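GDP-L-fucose synthase (Campylobacter jejuni subsp. jejuni serotype O:2, PDB 7M13) makes GDP-D-glycero-L-gluco-heptose for the capsular polysaccharide, probably by NADPH-dependent reduction of a 4-keto nucleotide sugar. Local coordinates at residues N169-K174 with F244-D249; I163-N168 with D252-T257; S231-G236 with E303-T308; F192-L197 with F225-K230. One frame throughout, in Å; residues are numbered along the deposited sequence. Where two conformers were deposited one is given.

Contact 1: N169-K174 with F244-D249; sequences NLYGTK and FIHSDD. With NAP (NADP nicotinamide-adenine-dinucleotide phosphate), chain E.
Tyr171 has its CG in the crowded position between backbone N and carbonyl carbon (chi1 76°), and His246 has its CG anti to the backbone N (chi1 -171°); together these torsions set the imidazole edge against the phenol face. Both residues belong to neighbouring parallel strands, 162-171 and 241-246, of the Rossmann-type sheet, where it meets the NADP nicotinamide. The rings form a T-shaped stack with centroids 5.0 Å apart and planes at 88°, and His246 CA adds a CH-pi contact over the phenol. Gly172 CA in turn covers a face of the imidazole, 3.7 Å from its centroid. Because Gly172 carries no side chain, Ser247 OG can approach to 3.3 Å from Gly172 CA. Along the backbone, Ile245 N donates to Asn169 O (2.9 Å), nearly along the C=O axis, and Tyr171 N returns a bond to Ile245 O. A weak bond from Ser247 N to Tyr171 O carries the pairing into the first turn of helix 247-260. Leu170 and Ile245 share the other face, meeting through CD1 and CG2; Leu170 N gives an almost straight bond to the carboxamide O7N of NADP (2.9 Å), which ties the carboxamide to the strand. The His246 ring is held at two nitrogens: ND1, at the helix N-cap, accepts from Asp248 N (3.0 Å), and NE2 donates weakly to Thr173 OG1. The carboxylate of Asp248 is itself divided, with OD1 bonded to Asn27 while OD2 accepts from a water 2.6 Å away that also contacts Thr173 OG1.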
# COMPACT_ATOMS: atom_id res chain seq x y z
N ASN B 169 17.49 12.33 -1.41
CA ASN B 169 17.52 13.71 -0.85
C ASN B 169 17.59 14.69 -2.00
O ASN B 169 18.53 14.63 -2.78
CB ASN B 169 18.69 14.00 0.10
CG ASN B 169 18.67 13.16 1.35
OD1 ASN B 169 17.88 13.41 2.25
ND2 ASN B 169 19.51 12.13 1.35
N LEU B 170 16.61 15.59 -2.09
CA LEU B 170 16.55 16.62 -3.13
C LEU B 170 17.11 17.92 -2.55
O LEU B 170 16.93 18.19 -1.35
CB LEU B 170 15.09 16.77 -3.55
CG LEU B 170 14.83 17.67 -4.74
CD1 LEU B 170 15.45 17.14 -6.01
CD2 LEU B 170 13.31 17.82 -4.90
N TYR B 171 17.77 18.66 -3.41
CA TYR B 171 18.11 20.07 -3.13
C TYR B 171 18.00 20.76 -4.47
O TYR B 171 17.71 20.13 -5.47
CB TYR B 171 19.48 20.19 -2.45
CG TYR B 171 20.67 20.01 -3.35
CD1 TYR B 171 21.01 18.77 -3.87
CD2 TYR B 171 21.48 21.09 -3.70
CE1 TYR B 171 22.09 18.60 -4.73
CE2 TYR B 171 22.58 20.92 -4.52
CZ TYR B 171 22.90 19.68 -5.05
OH TYR B 171 23.97 19.53 -5.87
N GLY B 172 18.18 22.07 -4.54
CA GLY B 172 18.19 22.67 -5.88
C GLY B 172 18.45 24.14 -5.79
O GLY B 172 18.70 24.61 -4.68
N THR B 173 18.38 24.83 -6.92
CA THR B 173 18.70 26.27 -6.97
C THR B 173 17.63 26.99 -6.15
O THR B 173 17.98 27.62 -5.13
CB THR B 173 18.84 26.69 -8.43
OG1 THR B 173 19.95 25.94 -8.94
CG2 THR B 173 19.05 28.17 -8.60
N LYS B 174 16.36 26.81 -6.52
CA LYS B 174 15.20 27.42 -5.81
C LYS B 174 14.63 26.43 -4.80
O LYS B 174 13.50 25.93 -5.02
CB LYS B 174 14.14 27.87 -6.82
CG LYS B 174 14.66 28.79 -7.91
CD LYS B 174 13.54 29.54 -8.61
CE LYS B 174 14.02 30.70 -9.46
NZ LYS B 174 15.05 30.26 -10.43
N PHE B 244 22.69 13.13 -2.53
CA PHE B 244 21.85 14.30 -2.89
C PHE B 244 21.67 14.31 -4.40
O PHE B 244 22.54 13.84 -5.16
CB PHE B 244 22.46 15.62 -2.42
CG PHE B 244 22.69 15.69 -0.94
CD1 PHE B 244 21.71 16.16 -0.09
CD2 PHE B 244 23.91 15.29 -0.40
CE1 PHE B 244 21.90 16.21 1.28
CE2 PHE B 244 24.10 15.35 0.98
CZ PHE B 244 23.10 15.80 1.81
N ILE B 245 20.54 14.85 -4.84
CA ILE B 245 20.31 15.11 -6.27
C ILE B 245 19.79 16.54 -6.37
O ILE B 245 18.88 16.91 -5.62
CB ILE B 245 19.40 14.06 -6.96
CG1 ILE B 245 19.36 14.29 -8.47
CG2 ILE B 245 18.02 14.01 -6.32
CD1 ILE B 245 18.58 13.25 -9.27
N HIS B 246 20.39 17.30 -7.28
CA HIS B 246 19.96 18.67 -7.56
C HIS B 246 18.68 18.61 -8.38
O HIS B 246 18.61 17.80 -9.32
CB HIS B 246 21.10 19.41 -8.26
CG HIS B 246 20.87 20.87 -8.41
ND1 HIS B 246 20.07 21.39 -9.40
CD2 HIS B 246 21.33 21.92 -7.68
CE1 HIS B 246 20.05 22.71 -9.29
NE2 HIS B 246 20.84 23.07 -8.24
N SER B 247 17.77 19.53 -8.13
CA SER B 247 16.46 19.52 -8.81
C SER B 247 16.59 19.74 -10.33
O SER B 247 15.68 19.30 -11.04
CB SER B 247 15.54 20.46 -8.16
OG SER B 247 16.07 21.77 -8.22
N ASP B 248 17.66 20.35 -10.84
CA ASP B 248 17.86 20.41 -12.31
C ASP B 248 18.17 19.02 -12.87
O ASP B 248 17.75 18.72 -13.99
CB ASP B 248 18.95 21.41 -12.72
CG ASP B 248 18.53 22.86 -12.65
OD1 ASP B 248 17.31 23.14 -12.52
OD2 ASP B 248 19.45 23.71 -12.71
N ASP B 249 18.94 18.21 -12.13
CA ASP B 249 19.21 16.81 -12.50
C ASP B 249 17.91 16.00 -12.38
O ASP B 249 17.67 15.19 -13.28
CB ASP B 249 20.37 16.22 -11.69
CG ASP B 249 21.75 16.36 -12.35
OD1 ASP B 249 21.83 16.46 -13.60
OD2 ASP B 249 22.75 16.32 -11.60
PA NAP E . 7.66 19.67 -1.85
O1A NAP E . 7.41 19.22 -0.44
O2A NAP E . 8.70 20.75 -2.05
O5B NAP E . 6.35 20.20 -2.54
C5B NAP E . 5.14 19.44 -2.49
C4B NAP E . 4.09 20.26 -3.17
O4B NAP E . 2.89 19.45 -3.21
C3B NAP E . 3.73 21.57 -2.45
O3B NAP E . 3.84 22.66 -3.36
C2B NAP E . 2.32 21.32 -1.94
O2B NAP E . 1.47 22.47 -1.99
C1B NAP E . 1.79 20.30 -2.95
N9A NAP E . 0.70 19.53 -2.41
C8A NAP E . 0.71 18.71 -1.32
N7A NAP E . -0.47 18.24 -1.00
C5A NAP E . -1.32 18.79 -1.94
C6A NAP E . -2.71 18.68 -2.13
N6A NAP E . -3.52 17.98 -1.33
N1A NAP E . -3.24 19.37 -3.16
C2A NAP E . -2.43 20.09 -3.95
N3A NAP E . -1.11 20.27 -3.86
C4A NAP E . -0.61 19.59 -2.81
O3 NAP E . 8.06 18.40 -2.73
PN NAP E . 9.49 17.98 -3.27
O1N NAP E . 10.44 18.04 -2.14
O2N NAP E . 9.73 18.77 -4.49
O5D NAP E . 9.21 16.44 -3.65
C5D NAP E . 8.81 16.08 -4.95
C4D NAP E . 8.68 14.58 -4.99
O4D NAP E . 9.98 13.97 -4.76
C3D NAP E . 7.72 13.98 -3.95
O3D NAP E . 7.05 12.84 -4.49
C2D NAP E . 8.68 13.60 -2.86
O2D NAP E . 8.16 12.64 -1.95
C1D NAP E . 9.87 13.09 -3.65
N1N NAP E . 11.10 13.10 -2.82
C2N NAP E . 11.62 14.26 -2.32
C3N NAP E . 12.69 14.23 -1.50
C7N NAP E . 13.29 15.46 -0.91
O7N NAP E . 14.38 15.37 -0.31
N7N NAP E . 12.64 16.61 -1.07
C4N NAP E . 13.34 12.97 -1.19
C5N NAP E . 12.77 11.79 -1.79
C6N NAP E . 11.67 11.87 -2.49
P2B NAP E . 1.58 23.60 -0.83
O1X NAP E . 2.83 24.36 -1.19
O2X NAP E . 1.58 22.96 0.48
O3X NAP E . 0.30 24.44 -1.03
O HOH W 1 19.32 26.08 -11.59
O HOH W 2 13.87 23.71 -7.40

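Contact 2: I163-N168 with D252-T257; sequences ITLVLN and DVAIYT. With NAP (NADP nicotinamide-adenine-dinucleotide phosphate), chain E.
Leu165 and Thr257 carry most of this contact, with Ile163 as a smaller third partner, in an all-buried seam between strand 162-171 and helix 247-260 of the Rossmann-type domain. The two segments run nearly antiparallel, at 159°, with axes 10.3 Å apart, a separation that the side chains bridge without any hydrogen bond between them. Leu165 reaches tip to tip toward Thr257: its CG is anti to the carbonyl carbon, and CD1 comes 3.6 Å from Thr257 OG1. The same methyl rests 3.9 Å from Ala254 CA, so one branch of the leucine sits against successive turns of the helix, with Val253 CG1 at its margin. The buried hydroxyl is satisfied within its own helix: Thr257 OG1 donates to Val253 O (2.8 Å), from above the carbonyl plane; that oxygen also takes the helical bond from Thr257 N and is thus gripped twice. The threonine then offers carbon to the strand: Thr257 CG2, anti to its own backbone N, crosses obliquely against Ile163 CG2 at 3.7 Å. Further along the strand, the backbone reaches the cofactor, with Leu167 O lying 3.4 Å from C5N of the nicotinamide. Strand 105-111 flanks the seam, touching both Leu165 and Ala254; strand 277-278 adjoins Ile163 and Leu165, and helix 19-30 packs beside Ala254 and Ile255.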
# COMPACT_ATOMS: atom_id res chain seq x y z
N ILE B 163 5.65 5.79 -14.96
CA ILE B 163 7.02 5.39 -14.54
C ILE B 163 7.33 6.03 -13.19
O ILE B 163 7.07 7.23 -13.02
CB ILE B 163 8.03 5.86 -15.58
CG1 ILE B 163 7.64 5.49 -17.01
CG2 ILE B 163 9.39 5.31 -15.22
CD1 ILE B 163 7.50 4.05 -17.21
N THR B 164 7.88 5.25 -12.26
CA THR B 164 8.28 5.73 -10.92
C THR B 164 9.80 5.90 -10.89
O THR B 164 10.52 4.92 -11.18
CB THR B 164 7.84 4.80 -9.78
OG1 THR B 164 6.40 4.79 -9.80
CG2 THR B 164 8.31 5.26 -8.43
N LEU B 165 10.25 7.08 -10.49
CA LEU B 165 11.66 7.41 -10.26
C LEU B 165 11.85 7.64 -8.77
O LEU B 165 11.08 8.39 -8.16
CB LEU B 165 12.03 8.67 -11.04
CG LEU B 165 11.77 8.65 -12.53
CD1 LEU B 165 12.19 9.98 -13.18
CD2 LEU B 165 12.49 7.49 -13.20
N VAL B 166 12.86 7.02 -8.17
CA VAL B 166 13.03 6.99 -6.70
C VAL B 166 14.33 7.68 -6.31
O VAL B 166 15.36 7.31 -6.86
CB VAL B 166 13.00 5.54 -6.19
CG1 VAL B 166 12.98 5.49 -4.68
CG2 VAL B 166 11.80 4.78 -6.78
N LEU B 167 14.27 8.61 -5.37
CA LEU B 167 15.46 9.36 -4.90
C LEU B 167 15.50 9.40 -3.38
O LEU B 167 14.50 9.07 -2.71
CB LEU B 167 15.45 10.78 -5.47
CG LEU B 167 14.26 11.67 -5.12
CD1 LEU B 167 14.71 13.10 -4.94
CD2 LEU B 167 13.18 11.59 -6.17
N ASN B 168 16.64 9.85 -2.85
CA ASN B 168 16.86 9.94 -1.39
C ASN B 168 16.77 11.37 -0.84
O ASN B 168 16.08 11.54 0.15
CB ASN B 168 18.21 9.32 -1.05
CG ASN B 168 18.10 7.81 -1.01
OD1 ASN B 168 17.17 7.28 -0.41
ND2 ASN B 168 19.10 7.12 -1.54
N ASP B 252 15.93 16.99 -15.39
CA ASP B 252 16.55 16.39 -16.60
C ASP B 252 16.16 14.92 -16.73
O ASP B 252 15.80 14.50 -17.84
CB ASP B 252 18.08 16.44 -16.61
CG ASP B 252 18.66 17.79 -17.00
OD1 ASP B 252 17.86 18.65 -17.42
OD2 ASP B 252 19.91 17.94 -16.90
N VAL B 253 16.28 14.14 -15.66
CA VAL B 253 16.01 12.68 -15.78
C VAL B 253 14.49 12.47 -15.93
O VAL B 253 14.09 11.57 -16.64
CB VAL B 253 16.61 11.79 -14.66
CG1 VAL B 253 16.04 12.10 -13.28
CG2 VAL B 253 16.50 10.32 -15.00
N ALA B 254 13.68 13.31 -15.29
CA ALA B 254 12.21 13.20 -15.46
C ALA B 254 11.83 13.47 -16.91
O ALA B 254 11.04 12.70 -17.51
CB ALA B 254 11.52 14.12 -14.49
N ILE B 255 12.44 14.49 -17.53
CA ILE B 255 12.13 14.79 -18.94
C ILE B 255 12.74 13.71 -19.84
O ILE B 255 12.12 13.23 -20.81
CB ILE B 255 12.60 16.20 -19.32
CG1 ILE B 255 11.81 17.25 -18.53
CG2 ILE B 255 12.45 16.35 -20.83
CD1 ILE B 255 12.44 18.62 -18.54
N TYR B 256 13.94 13.24 -19.52
CA TYR B 256 14.55 12.14 -20.29
C TYR B 256 13.65 10.89 -20.27
O TYR B 256 13.49 10.19 -21.27
CB TYR B 256 15.93 11.80 -19.74
CG TYR B 256 16.60 10.68 -20.48
CD1 TYR B 256 17.37 10.96 -21.59
CD2 TYR B 256 16.47 9.36 -20.08
CE1 TYR B 256 17.96 9.93 -22.30
CE2 TYR B 256 17.05 8.33 -20.79
CZ TYR B 256 17.80 8.63 -21.91
OH TYR B 256 18.41 7.62 -22.63
N THR B 257 13.11 10.59 -19.09
CA THR B 257 12.18 9.45 -18.92
C THR B 257 11.00 9.65 -19.85
O THR B 257 10.66 8.74 -20.57
CB THR B 257 11.72 9.32 -17.46
OG1 THR B 257 12.85 9.08 -16.62
CG2 THR B 257 10.88 8.06 -17.28
PA NAP E . 7.66 19.67 -1.85
O1A NAP E . 7.41 19.22 -0.44
O2A NAP E . 8.70 20.75 -2.05
O5B NAP E . 6.35 20.20 -2.54
C5B NAP E . 5.14 19.44 -2.49
C4B NAP E . 4.09 20.26 -3.17
O4B NAP E . 2.89 19.45 -3.21
C3B NAP E . 3.73 21.57 -2.45
O3B NAP E . 3.84 22.66 -3.36
C2B NAP E . 2.32 21.32 -1.94
O2B NAP E . 1.47 22.47 -1.99
C1B NAP E . 1.79 20.30 -2.95
N9A NAP E . 0.70 19.53 -2.41
C8A NAP E . 0.71 18.71 -1.32
N7A NAP E . -0.47 18.24 -1.00
C5A NAP E . -1.32 18.79 -1.94
C6A NAP E . -2.71 18.68 -2.13
N6A NAP E . -3.52 17.98 -1.33
N1A NAP E . -3.24 19.37 -3.16
C2A NAP E . -2.43 20.09 -3.95
N3A NAP E . -1.11 20.27 -3.86
C4A NAP E . -0.61 19.59 -2.81
O3 NAP E . 8.06 18.40 -2.73
PN NAP E . 9.49 17.98 -3.27
O1N NAP E . 10.44 18.04 -2.14
O2N NAP E . 9.73 18.77 -4.49
O5D NAP E . 9.21 16.44 -3.65
C5D NAP E . 8.81 16.08 -4.95
C4D NAP E . 8.68 14.58 -4.99
O4D NAP E . 9.98 13.97 -4.76
C3D NAP E . 7.72 13.98 -3.95
O3D NAP E . 7.05 12.84 -4.49
C2D NAP E . 8.68 13.60 -2.86
O2D NAP E . 8.16 12.64 -1.95
C1D NAP E . 9.87 13.09 -3.65
N1N NAP E . 11.10 13.10 -2.82
C2N NAP E . 11.62 14.26 -2.32
C3N NAP E . 12.69 14.23 -1.50
C7N NAP E . 13.29 15.46 -0.91
O7N NAP E . 14.38 15.37 -0.31
N7N NAP E . 12.64 16.61 -1.07
C4N NAP E . 13.34 12.97 -1.19
C5N NAP E . 12.77 11.79 -1.79
C6N NAP E . 11.67 11.87 -2.49
P2B NAP E . 1.58 23.60 -0.83
O1X NAP E . 2.83 24.36 -1.19
O2X NAP E . 1.58 22.96 0.48
O3X NAP E . 0.30 24.44 -1.03

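Contact 3: S231-G236 with E303-T308; sequences SVEIWG and ELVFNT
The indole of Trp235 has the amide of Asn307 over one face: ND2 sits 3.0 Å above the ring plane, displaced toward the rim and closest to Trp235 CZ2, at 3.1 Å. The two side chains run side by side, pointing the same way, but the amide is turned 49° from the indole, so its nitrogen rather than its flat side meets the ring. They stand at one end of a two-stranded parallel sheet, 231-235 with 303-307, in the part of this epimerase/dehydratase-family fold that lies away from the cofactor; Trp235 is predicted to bind substrate. Glu233, its chain extended, rises from the same face and brings OE2 to 3.4 Å from Asn307 CB. The opposite face is apolar. Ile234 and Phe306 lie alongside each other, Ile234 CB 3.7 Å from Phe306 CE1, and Ile234 CD1 continues the patch to Leu304 CD1, at 3.8 Å. Helices 184-199 and 287-298 cover this side, Ile234 meeting Leu188 and Ala291. Between the faces, five backbone hydrogen bonds in unbroken parallel register hold the strands, with Val305 and Asn307 each bonding to both flanking positions of the partner strand. Most are straight and lie along or in the plane of the acceptor carbonyl. The terminal one differs: at Gly236, whose positive phi (125°) suits a residue without a side chain, the backbone N donates to Asn307 O at 2.9 Å from 38° above the carbonyl plane.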
# COMPACT_ATOMS: atom_id res chain seq x y z
N SER B 231 31.06 29.23 15.66
CA SER B 231 30.95 27.83 15.17
C SER B 231 29.55 27.50 14.62
O SER B 231 28.56 28.16 15.00
CB SER B 231 31.35 26.87 16.25
OG SER B 231 30.53 27.03 17.40
N VAL B 232 29.51 26.49 13.74
CA VAL B 232 28.31 25.67 13.44
C VAL B 232 28.53 24.31 14.10
O VAL B 232 29.53 23.62 13.75
CB VAL B 232 28.06 25.55 11.92
CG1 VAL B 232 26.92 24.60 11.60
CG2 VAL B 232 27.81 26.92 11.30
N GLU B 233 27.68 23.99 15.07
CA GLU B 233 27.69 22.72 15.84
C GLU B 233 26.63 21.79 15.25
O GLU B 233 25.45 22.20 15.16
CB GLU B 233 27.43 23.02 17.31
CG GLU B 233 27.63 21.83 18.23
CD GLU B 233 27.90 22.19 19.68
OE1 GLU B 233 27.81 23.39 20.02
OE2 GLU B 233 28.22 21.27 20.46
N ILE B 234 27.02 20.58 14.85
CA ILE B 234 26.08 19.57 14.29
C ILE B 234 26.06 18.38 15.25
O ILE B 234 27.14 17.94 15.68
CB ILE B 234 26.49 19.18 12.85
CG1 ILE B 234 26.52 20.41 11.95
CG2 ILE B 234 25.57 18.10 12.30
CD1 ILE B 234 27.07 20.16 10.56
N TRP B 235 24.86 17.91 15.60
CA TRP B 235 24.68 16.66 16.39
C TRP B 235 25.11 15.48 15.53
O TRP B 235 24.78 15.44 14.33
CB TRP B 235 23.24 16.54 16.91
CG TRP B 235 23.00 17.34 18.15
CD1 TRP B 235 22.59 18.65 18.22
CD2 TRP B 235 23.17 16.91 19.51
NE1 TRP B 235 22.50 19.05 19.52
CE2 TRP B 235 22.85 18.01 20.34
CE3 TRP B 235 23.57 15.71 20.12
CZ2 TRP B 235 22.90 17.93 21.73
CZ3 TRP B 235 23.62 15.63 21.49
CH2 TRP B 235 23.29 16.73 22.29
N GLY B 236 25.89 14.58 16.12
CA GLY B 236 26.32 13.33 15.49
C GLY B 236 27.83 13.20 15.51
O GLY B 236 28.50 14.08 16.10
N GLU B 303 34.32 27.68 13.18
CA GLU B 303 34.64 26.23 13.29
C GLU B 303 33.44 25.40 12.83
O GLU B 303 32.27 25.84 12.98
CB GLU B 303 34.97 25.88 14.74
CG GLU B 303 36.20 26.59 15.25
CD GLU B 303 36.32 26.63 16.76
OE1 GLU B 303 37.32 27.19 17.25
OE2 GLU B 303 35.43 26.08 17.45
N LEU B 304 33.74 24.22 12.31
CA LEU B 304 32.79 23.09 12.28
C LEU B 304 33.05 22.22 13.50
O LEU B 304 34.21 21.78 13.70
CB LEU B 304 32.96 22.32 10.97
CG LEU B 304 32.10 21.06 10.84
CD1 LEU B 304 30.63 21.38 11.05
CD2 LEU B 304 32.35 20.38 9.50
N VAL B 305 32.01 21.99 14.30
CA VAL B 305 32.09 21.16 15.53
C VAL B 305 31.07 20.03 15.41
O VAL B 305 29.90 20.31 15.05
CB VAL B 305 31.82 22.02 16.79
CG1 VAL B 305 31.96 21.20 18.06
CG2 VAL B 305 32.72 23.24 16.84
N PHE B 306 31.49 18.79 15.70
CA PHE B 306 30.56 17.64 15.86
C PHE B 306 30.43 17.34 17.34
O PHE B 306 31.45 17.23 18.04
CB PHE B 306 31.00 16.45 15.00
CG PHE B 306 30.69 16.69 13.55
CD1 PHE B 306 29.39 16.60 13.09
CD2 PHE B 306 31.68 17.11 12.68
CE1 PHE B 306 29.10 16.86 11.76
CE2 PHE B 306 31.39 17.39 11.35
CZ PHE B 306 30.10 17.26 10.90
N ASN B 307 29.18 17.23 17.77
CA ASN B 307 28.78 16.93 19.17
C ASN B 307 28.24 15.49 19.21
O ASN B 307 27.13 15.26 18.69
CB ASN B 307 27.76 17.96 19.65
CG ASN B 307 27.13 17.58 20.96
OD1 ASN B 307 27.70 16.78 21.70
ND2 ASN B 307 25.95 18.12 21.24
N THR B 308 29.01 14.58 19.82
CA THR B 308 28.69 13.14 19.98
C THR B 308 27.94 12.92 21.31
O THR B 308 26.74 13.26 21.35
CB THR B 308 29.98 12.31 19.90
OG1 THR B 308 31.02 13.02 20.56
CG2 THR B 308 30.42 12.04 18.47

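Contact 4: F192-L197 with F225-K230; sequences FHLAKL and FGISKK
A Schellman motif closes helix 215-224, with Gly226 as its C-prime residue at positive phi (73°), and the loop that follows lays Ile227 against helix 184-199. Ile227 is the main side chain of the contact. Its CG2, anti to the backbone N, is the branch that touches, coming 3.6 Å from Ala195 N and 3.9 Å from Ala195 CA. That methyl therefore rests on the helix backbone itself rather than merely against side-chain ends. On one flank it meets Leu194 CB, at 4.0 Å, and on the other Ala195 CB, at 4.2 Å. Leu194 has its CG anti to the carbonyl carbon and also packs on Leu222, as Ile227 does, so the end of helix 215-224 and its exit loop approach helix 184-199 together. The loop runs on from the Schellman turn to strand 231-235, and it passes the helix at Ala195, whose CB lies 3.7 Å from Ser228 O; Lys229 CA comes by near Ala195 O. No hydrogen bond joins the two segments, so the interface is one of van der Waals contact. Ser228, its CB directed away from the helix, bonds through OG to Ser231 O and accepts a weak bond from Lys230 N at 3.4 Å. Phe225 O accepts from Lys191 NZ, a predicted substrate-binding residue one turn before Ala195, and the Phe225 ring stacks on that of Phe179.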
# COMPACT_ATOMS: atom_id res chain seq x y z
N PHE B 192 25.09 27.78 7.85
CA PHE B 192 26.43 28.41 7.66
C PHE B 192 26.27 29.88 7.27
O PHE B 192 27.11 30.67 7.70
CB PHE B 192 27.28 27.63 6.67
CG PHE B 192 28.02 26.49 7.32
CD1 PHE B 192 29.22 26.71 7.96
CD2 PHE B 192 27.47 25.21 7.34
CE1 PHE B 192 29.89 25.67 8.59
CE2 PHE B 192 28.15 24.17 7.95
CZ PHE B 192 29.35 24.40 8.59
N HIS B 193 25.26 30.23 6.47
CA HIS B 193 25.02 31.64 6.05
C HIS B 193 24.76 32.50 7.29
O HIS B 193 25.40 33.56 7.43
CB HIS B 193 23.88 31.71 5.03
CG HIS B 193 23.58 33.11 4.60
ND1 HIS B 193 24.40 33.81 3.74
CD2 HIS B 193 22.56 33.93 4.93
CE1 HIS B 193 23.89 35.01 3.54
NE2 HIS B 193 22.76 35.11 4.26
N LEU B 194 23.87 32.06 8.18
CA LEU B 194 23.52 32.80 9.42
C LEU B 194 24.73 32.84 10.36
O LEU B 194 24.92 33.88 11.01
CB LEU B 194 22.32 32.15 10.10
CG LEU B 194 21.02 32.16 9.31
CD1 LEU B 194 19.87 31.68 10.18
CD2 LEU B 194 20.73 33.55 8.75
N ALA B 195 25.52 31.77 10.44
CA ALA B 195 26.79 31.73 11.20
C ALA B 195 27.70 32.85 10.70
O ALA B 195 28.34 33.52 11.54
CB ALA B 195 27.46 30.38 11.08
N LYS B 196 27.79 33.02 9.38
CA LYS B 196 28.61 34.07 8.74
C LYS B 196 28.04 35.44 9.10
O LYS B 196 28.82 36.32 9.52
CB LYS B 196 28.67 33.89 7.22
CG LYS B 196 29.59 34.86 6.50
CD LYS B 196 29.79 34.58 5.03
CE LYS B 196 28.58 34.96 4.20
NZ LYS B 196 28.88 34.88 2.75
N LEU B 197 26.72 35.63 8.95
CA LEU B 197 26.07 36.92 9.31
C LEU B 197 26.43 37.25 10.76
O LEU B 197 26.77 38.41 11.02
CB LEU B 197 24.56 36.85 9.12
CG LEU B 197 24.06 36.75 7.67
CD1 LEU B 197 22.55 36.89 7.61
CD2 LEU B 197 24.72 37.78 6.76
N PHE B 225 19.70 25.80 17.11
CA PHE B 225 19.99 25.11 15.82
C PHE B 225 21.50 24.94 15.66
O PHE B 225 21.93 24.56 14.55
CB PHE B 225 19.36 25.87 14.65
CG PHE B 225 17.91 25.55 14.40
CD1 PHE B 225 17.53 24.28 14.00
CD2 PHE B 225 16.92 26.51 14.58
CE1 PHE B 225 16.19 23.97 13.79
CE2 PHE B 225 15.59 26.20 14.36
CZ PHE B 225 15.22 24.93 13.97
N GLY B 226 22.28 25.21 16.72
CA GLY B 226 23.74 25.04 16.78
C GLY B 226 24.48 26.11 15.97
O GLY B 226 25.66 25.86 15.60
N ILE B 227 23.82 27.24 15.71
CA ILE B 227 24.35 28.39 14.94
C ILE B 227 24.87 29.43 15.93
O ILE B 227 24.07 29.84 16.80
CB ILE B 227 23.28 29.00 14.00
CG1 ILE B 227 22.65 27.94 13.09
CG2 ILE B 227 23.86 30.15 13.19
CD1 ILE B 227 21.30 28.34 12.53
N SER B 228 26.14 29.82 15.81
CA SER B 228 26.80 30.88 16.62
C SER B 228 27.85 31.61 15.77
O SER B 228 28.12 31.16 14.63
CB SER B 228 27.40 30.31 17.86
OG SER B 228 28.66 29.74 17.60
N LYS B 229 28.39 32.72 16.28
CA LYS B 229 29.35 33.58 15.53
C LYS B 229 30.69 32.85 15.42
O LYS B 229 31.41 33.11 14.45
CB LYS B 229 29.46 34.98 16.14
CG LYS B 229 30.36 35.12 17.36
CD LYS B 229 30.64 36.57 17.71
CE LYS B 229 30.75 36.84 19.19
NZ LYS B 229 30.85 38.29 19.48
N LYS B 230 30.99 31.95 16.37
CA LYS B 230 32.30 31.25 16.45
C LYS B 230 32.23 29.87 15.76
O LYS B 230 33.29 29.40 15.34
CB LYS B 230 32.75 31.16 17.89

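Contacts 1 and 2 lie in the core of the Rossmann-type domain, share strand 162-171 and helix 247-260, and both touch NADP; they meet where Ile245 CG2 packs on Leu167 CD1. Contact 1 combines strand pairing with a polar helix start, whereas contact 2, on the next turns of that helix, is almost wholly apolar. Contacts 3 and 4 form a second cluster, their centres about 25 and 23 Å from that of contact 1. Contact 3 is at the surface and bound by backbone hydrogen bonds; contact 4 is more buried and has none across it. Val232 CG2 packs on Ala195 CB, joining these two.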